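Local coordinates for hypothetical protein (Bacteroides caccae, PDB 4M8R) that is of unknown function but joins an Ig-like N-terminal domain to a WD40-like region related to beta-propellers, at residues Phe46-Asp51 with Pro86-Glu91; Ile79-Arg84 with Val106-Gly111; Thr14-Thr19 with Met101-Val106. One frame throughout, in Å; residues are numbered along the deposited sequence.

Interaction 1: residues Phe46-Asp51 with Pro86-Glu91. With PO4 (phosphate ion), chain C; PO4 (phosphate ion), chain D.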
loop_
_atom_site.group_PDB
_atom_site.type_symbol
_atom_site.label_atom_id
_atom_site.label_comp_id
_atom_site.label_asym_id
_atom_site.label_seq_id
_atom_site.Cartn_x
_atom_site.Cartn_y
_atom_site.Cartn_z
ATOM N N PHE A 46 16.022 23.642 -5.020
ATOM C CA PHE A 46 16.451 22.529 -5.854
ATOM C C PHE A 46 15.238 21.848 -6.460
ATOM O O PHE A 46 14.207 21.722 -5.798
ATOM C CB PHE A 46 17.143 21.466 -5.008
ATOM C CG PHE A 46 18.452 21.886 -4.413
ATOM C CD1 PHE A 46 19.439 22.469 -5.194
ATOM C CD2 PHE A 46 18.725 21.620 -3.076
ATOM C CE1 PHE A 46 20.662 22.814 -4.641
ATOM C CE2 PHE A 46 19.941 21.966 -2.521
ATOM C CZ PHE A 46 20.912 22.564 -3.302
ATOM N N ASP A 47 15.372 21.396 -7.705
ATOM C CA ASP A 47 14.459 20.414 -8.286
ATOM C C ASP A 47 15.284 19.186 -8.677
ATOM O O ASP A 47 16.310 19.312 -9.337
ATOM C CB ASP A 47 13.731 20.979 -9.515
ATOM C CG ASP A 47 12.528 21.873 -9.150
ATOM O OD1 ASP A 47 12.272 22.135 -7.949
ATOM O OD2 ASP A 47 11.821 22.318 -10.082
ATOM N N PHE A 48 14.829 18.005 -8.267
ATOM C CA PHE A 48 15.545 16.752 -8.510
ATOM C C PHE A 48 14.820 15.894 -9.543
ATOM O O PHE A 48 13.592 15.807 -9.532
ATOM C CB PHE A 48 15.659 15.946 -7.210
ATOM C CG PHE A 48 16.439 16.637 -6.124
ATOM C CD1 PHE A 48 15.852 17.624 -5.347
ATOM C CD2 PHE A 48 17.742 16.269 -5.851
ATOM C CE1 PHE A 48 16.562 18.248 -4.338
ATOM C CE2 PHE A 48 18.458 16.890 -4.849
ATOM C CZ PHE A 48 17.870 17.885 -4.094
ATOM N N ARG A 49 15.590 15.251 -10.415
ATOM C CA ARG A 49 15.067 14.259 -11.354
ATOM C C ARG A 49 15.977 13.040 -11.339
ATOM O O ARG A 49 17.181 13.177 -11.515
ATOM C CB ARG A 49 15.023 14.836 -12.760
ATOM C CG ARG A 49 14.364 13.920 -13.785
ATOM C CD ARG A 49 14.877 14.204 -15.191
ATOM N NE ARG A 49 16.281 13.822 -15.340
ATOM C CZ ARG A 49 17.022 14.064 -16.418
ATOM N NH1 ARG A 49 16.505 14.691 -17.472
ATOM N NH2 ARG A 49 18.293 13.682 -16.438
ATOM N N TRP A 50 15.413 11.855 -11.121
ATOM C CA TRP A 50 16.221 10.639 -11.060
ATOM C C TRP A 50 15.588 9.415 -11.720
ATOM O O TRP A 50 14.374 9.324 -11.857
ATOM C CB TRP A 50 16.580 10.311 -9.610
ATOM C CG TRP A 50 15.425 9.907 -8.746
ATOM C CD1 TRP A 50 14.849 8.679 -8.679
ATOM C CD2 TRP A 50 14.737 10.725 -7.795
ATOM N NE1 TRP A 50 13.834 8.681 -7.758
ATOM C CE2 TRP A 50 13.744 9.922 -7.197
ATOM C CE3 TRP A 50 14.862 12.060 -7.388
ATOM C CZ2 TRP A 50 12.870 10.408 -6.213
ATOM C CZ3 TRP A 50 13.989 12.547 -6.409
ATOM C CH2 TRP A 50 13.006 11.716 -5.836
ATOM N N ASP A 51 16.446 8.479 -12.118
ATOM C CA ASP A 51 16.041 7.180 -12.655
ATOM C C ASP A 51 16.745 6.092 -11.853
ATOM O O ASP A 51 17.960 5.957 -11.952
ATOM C CB ASP A 51 16.458 7.075 -14.121
ATOM C CG ASP A 51 15.931 8.219 -14.957
ATOM O OD1 ASP A 51 14.701 8.251 -15.191
ATOM O OD2 ASP A 51 16.738 9.082 -15.374
ATOM N N PRO A 86 18.501 9.952 -4.265
ATOM C CA PRO A 86 19.275 9.150 -5.221
ATOM C C PRO A 86 20.094 10.028 -6.153
ATOM O O PRO A 86 19.964 11.261 -6.119
ATOM C CB PRO A 86 18.207 8.390 -6.014
ATOM C CG PRO A 86 16.946 9.140 -5.788
ATOM C CD PRO A 86 17.049 9.781 -4.439
ATOM N N GLU A 87 20.941 9.397 -6.966
ATOM C CA GLU A 87 21.689 10.129 -7.979
ATOM C C GLU A 87 20.710 10.902 -8.844
ATOM O O GLU A 87 19.808 10.316 -9.424
ATOM C CB GLU A 87 22.522 9.192 -8.842
ATOM C CG GLU A 87 23.199 9.888 -10.013
ATOM C CD GLU A 87 24.138 8.973 -10.764
ATOM O OE1 GLU A 87 24.993 8.340 -10.112
ATOM O OE2 GLU A 87 24.037 8.903 -12.006
ATOM N N SER A 88 20.897 12.213 -8.930
ATOM C CA SER A 88 19.897 13.089 -9.525
ATOM C C SER A 88 20.489 14.180 -10.391
ATOM O O SER A 88 21.554 14.720 -10.091
ATOM C CB SER A 88 19.095 13.769 -8.421
ATOM O OG SER A 88 18.330 12.832 -7.695
ATOM N N ARG A 89 19.769 14.507 -11.454
ATOM C CA ARG A 89 19.921 15.788 -12.128
ATOM C C ARG A 89 19.265 16.835 -11.230
ATOM O O ARG A 89 18.058 16.762 -10.964
ATOM C CB ARG A 89 19.229 15.763 -13.496
ATOM C CG ARG A 89 18.944 17.126 -14.113
ATOM C CD ARG A 89 18.160 16.960 -15.405
ATOM N NE ARG A 89 17.869 18.227 -16.083
ATOM C CZ ARG A 89 16.772 18.965 -15.900
ATOM N NH1 ARG A 89 15.820 18.599 -15.046
ATOM N NH2 ARG A 89 16.626 20.091 -16.589
ATOM N N VAL A 90 20.060 17.793 -10.762
ATOM C CA VAL A 90 19.569 18.831 -9.863
ATOM C C VAL A 90 19.616 20.177 -10.567
ATOM O O VAL A 90 20.685 20.611 -10.998
ATOM C CB VAL A 90 20.412 18.910 -8.580
ATOM C CG1 VAL A 90 19.889 20.003 -7.655
ATOM C CG2 VAL A 90 20.410 17.565 -7.869
ATOM N N GLU A 91 18.462 20.828 -10.681
ATOM C CA GLU A 91 18.407 22.184 -11.199
ATOM C C GLU A 91 18.298 23.145 -10.026
ATOM O O GLU A 91 17.494 22.931 -9.113
ATOM C CB GLU A 91 17.230 22.371 -12.151
ATOM C CG GLU A 91 17.249 23.720 -12.859
ATOM C CD GLU A 91 16.374 23.770 -14.097
ATOM O OE1 GLU A 91 15.563 22.840 -14.317
ATOM O OE2 GLU A 91 16.495 24.761 -14.851
HETATM P P PO4 C . 19.668 15.276 -19.566
HETATM O O1 PO4 C . 20.135 16.526 -18.842
HETATM O O2 PO4 C . 20.132 14.046 -18.830
HETATM O O3 PO4 C . 18.169 15.265 -19.636
HETATM O O4 PO4 C . 20.190 15.291 -20.978
HETATM P P PO4 D . 17.425 21.873 -19.782
HETATM O O1 PO4 D . 16.645 22.819 -18.902
HETATM O O2 PO4 D . 17.807 20.621 -19.029
HETATM O O3 PO4 D . 16.610 21.472 -20.988
HETATM O O4 PO4 D . 18.678 22.591 -20.210
HETATM O O HOH W 1 19.138 9.814 -12.114
#

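Interaction 2: residues Ile79-Arg84 with Val106-Gly111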
loop_
_atom_site.group_PDB
_atom_site.type_symbol
_atom_site.label_atom_id
_atom_site.label_comp_id
_atom_site.label_asym_id
_atom_site.label_seq_id
_atom_site.Cartn_x
_atom_site.Cartn_y
_atom_site.Cartn_z
ATOM N N ILE A 79 26.071 27.200 -1.252
ATOM C CA ILE A 79 25.008 26.310 -0.781
ATOM C C ILE A 79 25.551 24.910 -0.561
ATOM O O ILE A 79 26.561 24.538 -1.151
ATOM C CB ILE A 79 23.822 26.259 -1.763
ATOM C CG1 ILE A 79 24.223 25.602 -3.086
ATOM C CG2 ILE A 79 23.297 27.664 -2.004
ATOM C CD1 ILE A 79 23.120 25.589 -4.123
ATOM N N ARG A 80 24.896 24.151 0.315
ATOM C CA ARG A 80 25.312 22.782 0.603
ATOM C C ARG A 80 24.415 21.804 -0.144
ATOM O O ARG A 80 23.207 21.977 -0.164
ATOM C CB ARG A 80 25.263 22.505 2.111
ATOM C CG ARG A 80 26.071 21.282 2.518
ATOM C CD ARG A 80 26.212 21.153 4.024
ATOM N NE ARG A 80 27.074 22.187 4.603
ATOM C CZ ARG A 80 28.412 22.192 4.558
ATOM N NH1 ARG A 80 29.087 21.218 3.948
ATOM N NH2 ARG A 80 29.087 23.192 5.128
HETATM N N MSE A 81 25.010 20.792 -0.767
HETATM C CA MSE A 81 24.246 19.769 -1.479
HETATM C C MSE A 81 23.761 18.758 -0.468
HETATM O O MSE A 81 24.520 18.324 0.399
HETATM C CB MSE A 81 25.099 19.088 -2.551
HETATM C CG MSE A 81 25.673 20.056 -3.592
HETATM SE SE MSE A 81 24.264 21.128 -4.460
HETATM C CE MSE A 81 23.246 19.679 -5.303
ATOM N N PRO A 82 22.478 18.373 -0.554
ATOM C CA PRO A 82 21.882 17.496 0.450
ATOM C C PRO A 82 22.149 15.999 0.281
ATOM O O PRO A 82 22.422 15.522 -0.826
ATOM C CB PRO A 82 20.388 17.754 0.277
ATOM C CG PRO A 82 20.238 18.085 -1.164
ATOM C CD PRO A 82 21.475 18.849 -1.527
ATOM N N TYR A 83 22.052 15.286 1.400
ATOM C CA TYR A 83 22.034 13.828 1.425
ATOM C C TYR A 83 20.608 13.325 1.237
ATOM O O TYR A 83 19.677 14.119 1.135
ATOM C CB TYR A 83 22.581 13.317 2.767
ATOM C CG TYR A 83 24.065 13.535 2.957
ATOM C CD1 TYR A 83 24.554 14.734 3.460
ATOM C CD2 TYR A 83 24.976 12.533 2.638
ATOM C CE1 TYR A 83 25.916 14.936 3.629
ATOM C CE2 TYR A 83 26.332 12.721 2.809
ATOM C CZ TYR A 83 26.799 13.924 3.307
ATOM O OH TYR A 83 28.158 14.103 3.470
ATOM N N ARG A 84 20.461 12.004 1.171
ATOM C CA ARG A 84 19.169 11.300 1.212
ATOM C C ARG A 84 18.357 11.320 -0.084
ATOM O O ARG A 84 17.209 10.881 -0.093
ATOM C CB ARG A 84 18.301 11.762 2.396
ATOM C CG ARG A 84 18.994 11.623 3.742
ATOM C CD ARG A 84 18.074 11.921 4.911
ATOM N NE ARG A 84 18.693 11.506 6.169
ATOM C CZ ARG A 84 19.620 12.193 6.835
ATOM N NH1 ARG A 84 20.059 13.367 6.393
ATOM N NH2 ARG A 84 20.120 11.694 7.962
ATOM N N VAL A 106 23.393 20.570 -11.927
ATOM C CA VAL A 106 24.494 19.703 -11.544
ATOM C C VAL A 106 23.999 18.280 -11.471
ATOM O O VAL A 106 22.799 18.038 -11.387
ATOM C CB VAL A 106 25.109 20.093 -10.184
ATOM C CG1 VAL A 106 25.735 21.474 -10.259
ATOM C CG2 VAL A 106 24.076 20.040 -9.067
ATOM N N LEU A 107 24.931 17.339 -11.537
ATOM C CA LEU A 107 24.629 15.938 -11.313
ATOM C C LEU A 107 25.072 15.620 -9.892
ATOM O O LEU A 107 26.252 15.758 -9.555
ATOM C CB LEU A 107 25.363 15.064 -12.326
ATOM C CG LEU A 107 25.128 13.552 -12.245
ATOM C CD1 LEU A 107 23.649 13.211 -12.343
ATOM C CD2 LEU A 107 25.904 12.842 -13.344
ATOM N N LEU A 108 24.120 15.227 -9.053
ATOM C CA LEU A 108 24.389 14.957 -7.644
ATOM C C LEU A 108 24.502 13.455 -7.432
ATOM O O LEU A 108 23.565 12.715 -7.722
ATOM C CB LEU A 108 23.262 15.523 -6.775
ATOM C CG LEU A 108 23.406 15.390 -5.257
ATOM C CD1 LEU A 108 24.636 16.126 -4.752
ATOM C CD2 LEU A 108 22.156 15.913 -4.578
ATOM N N ALA A 109 25.643 13.008 -6.921
ATOM C CA ALA A 109 25.870 11.583 -6.690
ATOM C C ALA A 109 24.914 11.066 -5.624
ATOM O O ALA A 109 24.396 11.838 -4.828
ATOM C CB ALA A 109 27.310 11.334 -6.275
ATOM N N ASP A 110 24.692 9.755 -5.615
ATOM C CA ASP A 110 23.750 9.132 -4.698
ATOM C C ASP A 110 24.047 9.520 -3.248
ATOM O O ASP A 110 25.187 9.453 -2.805
ATOM C CB ASP A 110 23.777 7.605 -4.849
ATOM C CG ASP A 110 22.724 6.914 -3.988
ATOM O OD1 ASP A 110 22.972 6.711 -2.786
ATOM O OD2 ASP A 110 21.645 6.576 -4.503
ATOM N N GLY A 111 23.013 9.932 -2.525
ATOM C CA GLY A 111 23.142 10.254 -1.105
ATOM C C GLY A 111 22.233 9.423 -0.215
ATOM O O GLY A 111 21.961 9.801 0.922
#

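Interaction 3: residues Thr14-Thr19 with Met101-Val106. With PO4 (phosphate ion), chain D.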
loop_
_atom_site.group_PDB
_atom_site.type_symbol
_atom_site.label_atom_id
_atom_site.label_comp_id
_atom_site.label_asym_id
_atom_site.label_seq_id
_atom_site.Cartn_x
_atom_site.Cartn_y
_atom_site.Cartn_z
ATOM N N THR A 14 22.052 39.241 -12.942
ATOM C CA THR A 14 22.729 39.263 -14.229
ATOM C C THR A 14 24.104 38.617 -14.113
ATOM O O THR A 14 24.655 38.514 -13.010
ATOM C CB THR A 14 22.888 40.708 -14.708
ATOM O OG1 THR A 14 23.327 41.518 -13.609
ATOM C CG2 THR A 14 21.557 41.236 -15.227
ATOM N N ASN A 15 24.644 38.174 -15.253
ATOM C CA ASN A 15 25.947 37.498 -15.303
ATOM C C ASN A 15 26.046 36.384 -14.269
ATOM O O ASN A 15 27.080 36.217 -13.619
ATOM C CB ASN A 15 27.074 38.502 -15.082
ATOM C CG ASN A 15 26.961 39.700 -15.988
ATOM O OD1 ASN A 15 26.768 40.822 -15.523
ATOM N ND2 ASN A 15 27.055 39.468 -17.292
ATOM N N ALA A 16 24.963 35.627 -14.124
ATOM C CA ALA A 16 24.847 34.651 -13.056
ATOM C C ALA A 16 25.070 33.232 -13.543
ATOM O O ALA A 16 25.012 32.949 -14.735
ATOM C CB ALA A 16 23.480 34.766 -12.398
ATOM N N GLY A 17 25.300 32.335 -12.595
ATOM C CA GLY A 17 25.481 30.926 -12.904
ATOM C C GLY A 17 25.883 30.120 -11.684
ATOM O O GLY A 17 25.871 30.624 -10.554
ATOM N N VAL A 18 26.249 28.868 -11.930
ATOM C CA VAL A 18 26.745 27.979 -10.897
ATOM C C VAL A 18 28.165 27.612 -11.270
ATOM O O VAL A 18 28.416 27.164 -12.380
ATOM C CB VAL A 18 25.892 26.705 -10.813
ATOM C CG1 VAL A 18 26.329 25.840 -9.644
ATOM C CG2 VAL A 18 24.420 27.067 -10.683
ATOM N N THR A 19 29.097 27.805 -10.347
ATOM C CA THR A 19 30.501 27.518 -10.617
ATOM C C THR A 19 30.669 26.075 -11.081
ATOM O O THR A 19 31.370 25.816 -12.050
ATOM C CB THR A 19 31.377 27.773 -9.377
ATOM O OG1 THR A 19 31.250 29.144 -8.986
ATOM C CG2 THR A 19 32.843 27.464 -9.659
HETATM N N MSE A 101 14.368 31.924 -10.825
HETATM C CA MSE A 101 15.259 31.999 -11.985
HETATM C C MSE A 101 16.201 30.834 -11.920
HETATM O O MSE A 101 16.794 30.568 -10.873
HETATM C CB MSE A 101 16.066 33.298 -11.977
HETATM C CG MSE A 101 16.743 33.565 -13.317
HETATM SE SE MSE A 101 18.021 35.066 -13.178
HETATM C CE MSE A 101 19.321 34.406 -14.505
ATOM N N SER A 102 16.352 30.135 -13.040
ATOM C CA SER A 102 17.270 29.011 -13.123
ATOM C C SER A 102 18.699 29.519 -13.203
ATOM O O SER A 102 19.011 30.367 -14.037
ATOM C CB SER A 102 16.968 28.159 -14.350
ATOM O OG SER A 102 17.818 27.027 -14.378
ATOM N N LEU A 103 19.560 29.002 -12.332
ATOM C CA LEU A 103 20.966 29.391 -12.312
ATOM C C LEU A 103 21.828 28.367 -13.031
ATOM O O LEU A 103 22.834 28.719 -13.641
ATOM C CB LEU A 103 21.449 29.542 -10.873
ATOM C CG LEU A 103 20.755 30.633 -10.057
ATOM C CD1 LEU A 103 21.115 30.482 -8.585
ATOM C CD2 LEU A 103 21.109 32.024 -10.557
ATOM N N GLY A 104 21.448 27.094 -12.943
ATOM C CA GLY A 104 22.201 26.026 -13.586
ATOM C C GLY A 104 21.831 24.649 -13.079
ATOM O O GLY A 104 20.931 24.502 -12.252
ATOM N N LYS A 105 22.547 23.644 -13.571
ATOM C CA LYS A 105 22.277 22.255 -13.234
ATOM C C LYS A 105 23.546 21.550 -12.805
ATOM O O LYS A 105 24.638 21.891 -13.256
ATOM C CB LYS A 105 21.709 21.530 -14.444
ATOM C CG LYS A 105 20.480 22.192 -15.038
ATOM C CD LYS A 105 20.033 21.492 -16.309
ATOM C CE LYS A 105 21.032 21.683 -17.436
ATOM N NZ LYS A 105 20.528 21.121 -18.717
ATOM N N VAL A 106 23.393 20.570 -11.927
ATOM C CA VAL A 106 24.494 19.703 -11.544
ATOM C C VAL A 106 23.999 18.280 -11.471
ATOM O O VAL A 106 22.799 18.038 -11.387
ATOM C CB VAL A 106 25.109 20.093 -10.184
ATOM C CG1 VAL A 106 25.735 21.474 -10.259
ATOM C CG2 VAL A 106 24.076 20.040 -9.067
HETATM P P PO4 D . 17.425 21.873 -19.782
HETATM O O1 PO4 D . 16.645 22.819 -18.902
HETATM O O2 PO4 D . 17.807 20.621 -19.029
HETATM O O3 PO4 D . 16.610 21.472 -20.988
HETATM O O4 PO4 D . 18.678 22.591 -20.210
HETATM O O HOH W 2 25.383 28.247 -14.794
#

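Interaction 1: residues Phe46-Asp51 with Pro86-Glu91
R49 and R89 face each other on neighbouring strands with their like-charged ends close together, NH1 of R49 lying 4.0 Å from NE of R89. Strands 46-50 and 88-91 run antiparallel in the Ig-like N-terminal domain, and the two arginines form one of its hydrogen-bonded pairs, their backbones joined by N-H to O bonds in both directions. CD of R89 sits over the centre of the R49 guanidinium, 3.3 Å from CZ, so the methylene of one arginine covers a face of the other. A bend at chi3 (68°) brings NE of R49 to the extended R89 chain. Two phosphate ions, probably from the crystallisation liquor, are likely to offset the charge: NH1 of R49 reaches O3 of one at 2.8 Å, and its NH2 bonds a second oxygen of that ion, while NH2 of R89 holds O2 of the other. R213 of the second subunit bonds both ions, and K234 of that subunit forms a salt bridge with D47 on this face. On the face of F48 and V90 contacts are mainly apolar. CD2 of F48 meets CG2 of V90 at 3.6 Å, the side chains alongside each other, and CD1 of F46 touches CG1 of V90 at 3.5 Å. Where the pairing ends, CG of P86 makes a CH-pi contact with W50, 3.3 Å from the centroid of the five-membered ring and 9° off its normal.

Interaction 2: residues Ile79-Arg84 with Val106-Gly111
V106 opens the contact by meeting the selenomethionine M81 tip to tip, its CG2 3.9 Å from CE. L108, next on the same side of its strand, carries more of the packing. Its CD1 lies 3.7 Å from CB of M81 as the side chains pass in opposite senses, and touches CE, which a bend at chi3 (-62°) helps to fold back. The other branch, CD2, rests 3.8 Å from O of P82. G111 makes a different contact: its O accepts a hydrogen bond from N of R84 at 2.7 Å, the donor standing 55° out of the carbonyl plane. Glycine suits this approach: a CB would point at the other backbone and come tight against Y83 and R84. The guanidinium of R84 forms a salt bridge with D180 and a hydrogen bond to O of T161, both in the WD40-like range. The contact runs from the interior of the Ig-like domain, at M81, V106 and L108, to the partly exposed R84 and G111, between the chain leaving strand 76-80 and the end of strand 99-108. F46 of strand 43-50 lies against M81 and P82, and V25 of strand 24-25 against M81, V106 and L108.

Interaction 3: residues Thr14-Thr19 with Met101-Val106
V18 fits closely against the backbone at L103 and G104, its CG2 lying 3.7 Å from C of L103 and equally far from N of G104. The same methyl touches CB of L103 at 3.9 Å. CG1 of V18 is anti to the backbone N (chi1 -174°), which leaves CG2 as the branch facing this join. G104 has no side chain, and a CB there would run into that methyl; L103 and G104 both face I92 in a classic beta bulge. Elsewhere the fit slackens. CB of A16 is 4.1 Å from CD2 of L103, and strands 16-18 and 101-106 of the Ig-like domain, inclined at 26°, are joined by no direct hydrogen bond. Instead one water accepts from N of V18 at 3.1 Å and donates to O of L103 at 2.8 Å, while CA of G17 offers a weak C-H contact to the same O. K105 points away from strand 16-18, and its NZ bonds O2 and O4 of a phosphate ion, 2.8 Å from O2. An alanine here, lacking NZ, would probably leave the ion less firmly held and its negative charge short of one positive partner. Strand 16-18 pairs with strand 30-36 and strand 99-108 with strand 88-96, so this chemistry of methyls and a bridging water implies two strand edges packed together without direct sheet pairing.

Overall arrangement
From the N terminus, strand 16-18 waits longest for its partner: interaction 3 closes the widest loop when 101-106 arrives, and interaction 1, joining 46-51 to 86-91, is nested inside it. Interaction 2 begins at 79-84, within both loops, and ends at 106-111, beyond the close of interaction 1 and overlapping interaction 3 at V106, so it crosses both. All three lie in the Ig-like domain. Interaction 1 is sheet pairing, and backbone bonds from S88 and V90 carry that sheet on to L108 and V106. Interactions 2 and 3 then tie strand 99-108 to the chain after strand 76-80 and to strand 16-18. A phosphate ion further links interactions 1 and 3.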